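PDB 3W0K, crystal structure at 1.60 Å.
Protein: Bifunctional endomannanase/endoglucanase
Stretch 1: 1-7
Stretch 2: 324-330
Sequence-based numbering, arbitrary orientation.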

# COMPACT_ATOMS: atom_id res chain seq x y z
N MET A 1 16.06 8.26 7.85
CA MET A 1 16.14 6.96 7.12
C MET A 1 14.85 6.67 6.36
O MET A 1 13.76 6.68 6.94
CB MET A 1 16.44 5.83 8.10
N LYS A 2 14.98 6.42 5.06
CA LYS A 2 13.82 6.13 4.22
C LYS A 2 13.30 4.72 4.49
O LYS A 2 14.05 3.83 4.89
CB LYS A 2 14.17 6.30 2.74
CG LYS A 2 14.71 7.68 2.38
CD LYS A 2 13.75 8.78 2.75
CE LYS A 2 14.37 10.15 2.52
NZ LYS A 2 13.44 11.25 2.88
N LYS A 3 12.00 4.53 4.26
CA LYS A 3 11.35 3.25 4.48
C LYS A 3 11.32 2.36 3.25
O LYS A 3 10.74 2.72 2.22
CB LYS A 3 9.93 3.48 5.00
CG LYS A 3 9.90 4.07 6.40
CD LYS A 3 8.52 4.59 6.76
CE LYS A 3 8.46 5.02 8.21
NZ LYS A 3 9.44 6.11 8.53
N TYR A 4 11.92 1.18 3.37
CA TYR A 4 11.97 0.21 2.27
C TYR A 4 11.50 -1.14 2.76
O TYR A 4 12.01 -1.67 3.74
CB TYR A 4 13.40 0.07 1.74
CG TYR A 4 13.98 1.36 1.24
CD1 TYR A 4 13.62 1.88 -0.00
CD2 TYR A 4 14.89 2.08 2.01
CE1 TYR A 4 14.15 3.09 -0.46
CE2 TYR A 4 15.42 3.28 1.57
CZ TYR A 4 15.05 3.78 0.34
OH TYR A 4 15.58 4.96 -0.10
N GLY A 5 10.53 -1.72 2.05
CA GLY A 5 10.04 -3.01 2.49
C GLY A 5 9.03 -3.68 1.60
O GLY A 5 9.07 -3.57 0.37
N PHE A 6 8.11 -4.39 2.24
CA PHE A 6 7.09 -5.16 1.55
C PHE A 6 5.75 -5.11 2.26
O PHE A 6 5.67 -4.83 3.46
CB PHE A 6 7.51 -6.64 1.51
CG PHE A 6 8.81 -6.90 0.80
CD1 PHE A 6 8.81 -7.30 -0.53
CD2 PHE A 6 10.02 -6.73 1.46
CE1 PHE A 6 10.01 -7.53 -1.19
CE2 PHE A 6 11.23 -6.96 0.81
CZ PHE A 6 11.22 -7.36 -0.53
N ASN A 7 4.70 -5.38 1.50
CA ASN A 7 3.36 -5.49 2.06
C ASN A 7 3.19 -6.98 2.36
O ASN A 7 3.73 -7.83 1.63
CB ASN A 7 2.29 -5.10 1.03
CG ASN A 7 2.15 -3.61 0.84
OD1 ASN A 7 1.18 -3.01 1.31
ND2 ASN A 7 3.07 -3.02 0.08
N LEU A 324 18.08 -4.84 -7.51
CA LEU A 324 17.52 -3.56 -7.92
C LEU A 324 16.85 -2.86 -6.74
O LEU A 324 16.96 -1.65 -6.58
CB LEU A 324 16.51 -3.75 -9.05
CG LEU A 324 17.09 -4.00 -10.45
CD1 LEU A 324 15.96 -4.29 -11.42
CD2 LEU A 324 17.89 -2.78 -10.89
N LEU A 325 16.16 -3.64 -5.91
CA LEU A 325 15.48 -3.08 -4.74
C LEU A 325 16.49 -2.51 -3.75
O LEU A 325 16.26 -1.46 -3.15
CB LEU A 325 14.63 -4.15 -4.05
CG LEU A 325 13.42 -4.66 -4.85
CD1 LEU A 325 12.76 -5.80 -4.09
CD2 LEU A 325 12.43 -3.54 -5.09
N VAL A 326 17.62 -3.18 -3.60
CA VAL A 326 18.67 -2.74 -2.68
C VAL A 326 19.47 -1.56 -3.24
O VAL A 326 19.73 -0.59 -2.52
CB VAL A 326 19.64 -3.91 -2.35
CG1 VAL A 326 20.82 -3.41 -1.52
CG2 VAL A 326 18.89 -5.00 -1.60
N GLU A 327 19.83 -1.64 -4.51
CA GLU A 327 20.62 -0.61 -5.18
C GLU A 327 19.96 0.77 -5.22
O GLU A 327 20.65 1.79 -5.19
CB GLU A 327 20.98 -1.07 -6.60
CG GLU A 327 21.60 -0.01 -7.52
CD GLU A 327 22.94 0.52 -7.03
OE1 GLU A 327 23.66 -0.19 -6.29
OE2 GLU A 327 23.29 1.67 -7.40
N ASN A 328 18.63 0.80 -5.25
CA ASN A 328 17.93 2.08 -5.33
C ASN A 328 17.50 2.72 -4.01
O ASN A 328 16.71 3.66 -4.00
CB ASN A 328 16.80 1.99 -6.35
CG ASN A 328 17.33 1.90 -7.76
OD1 ASN A 328 17.74 2.91 -8.34
ND2 ASN A 328 17.40 0.69 -8.30
N ARG A 329 18.05 2.22 -2.91
CA ARG A 329 17.78 2.77 -1.59
C ARG A 329 18.77 3.92 -1.39
O ARG A 329 19.84 3.93 -2.00
CB ARG A 329 17.97 1.71 -0.50
CG ARG A 329 17.09 0.48 -0.69
CD ARG A 329 17.00 -0.41 0.55
NE ARG A 329 18.25 -1.07 0.90
CZ ARG A 329 18.33 -2.32 1.35
NH1 ARG A 329 17.24 -3.06 1.51
NH2 ARG A 329 19.51 -2.83 1.69
N VAL A 330 18.39 4.91 -0.58
CA VAL A 330 19.27 6.04 -0.28
C VAL A 330 19.40 6.22 1.23
O VAL A 330 18.63 5.56 1.97
CB VAL A 330 18.76 7.37 -0.91
CG1 VAL A 330 18.73 7.27 -2.43
CG2 VAL A 330 17.39 7.74 -0.37
OXT VAL A 330 20.28 7.00 1.66
O HOH W 1 17.67 6.28 4.39
O HOH W 2 15.17 5.64 -2.58

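The two ends of the chain meet around one side chain, Tyr4. Its CA-to-CB bond points toward the C-terminal stretch, and with chi1 at m (-59°) and chi2 at -77° the ring extends alongside Arg329, carrying its hydroxyl to the backbone beyond. There Val330 N donates a hydrogen bond to Tyr4 OH (2.9 Å, 158°), satisfying an amide that lies past the end of the helix. A water lies within hydrogen-bonding distance of Tyr4 OH (2.6 Å) and of Asn328 O (2.9 Å), bridging the phenol to the turn. Tyrosine suits the place because its flat ring packs against Arg329 while its hydroxyl accepts from Val330 N.

Arg329 covers one face of the ring. Its m, t, m conformation lays the aliphatic part of the chain on the aromatic surface, with CG 3.6 Å from the Tyr4 ring centroid and only 6° off the normal, a CH-pi contact; the guanidinium nitrogens NH1 and NH2 continue to partners elsewhere in the structure.

Deeper, Phe6 CZ (chi1 m) meets Leu325 CD1 (m, t) at 4.2 Å; both side chains are apolar, so burial costs them no polar partner. Toward the surface, Lys2 (chi1 and chi2 both m) places its CG 3.8 Å from Val330 CG2: its long aliphatic part can make this contact while its end leads away, keeping the amine clear. A water accepts from Lys2 N (2.8 Å) and donates to Val330 O (2.7 Å), linking backbone to the terminal carboxylate.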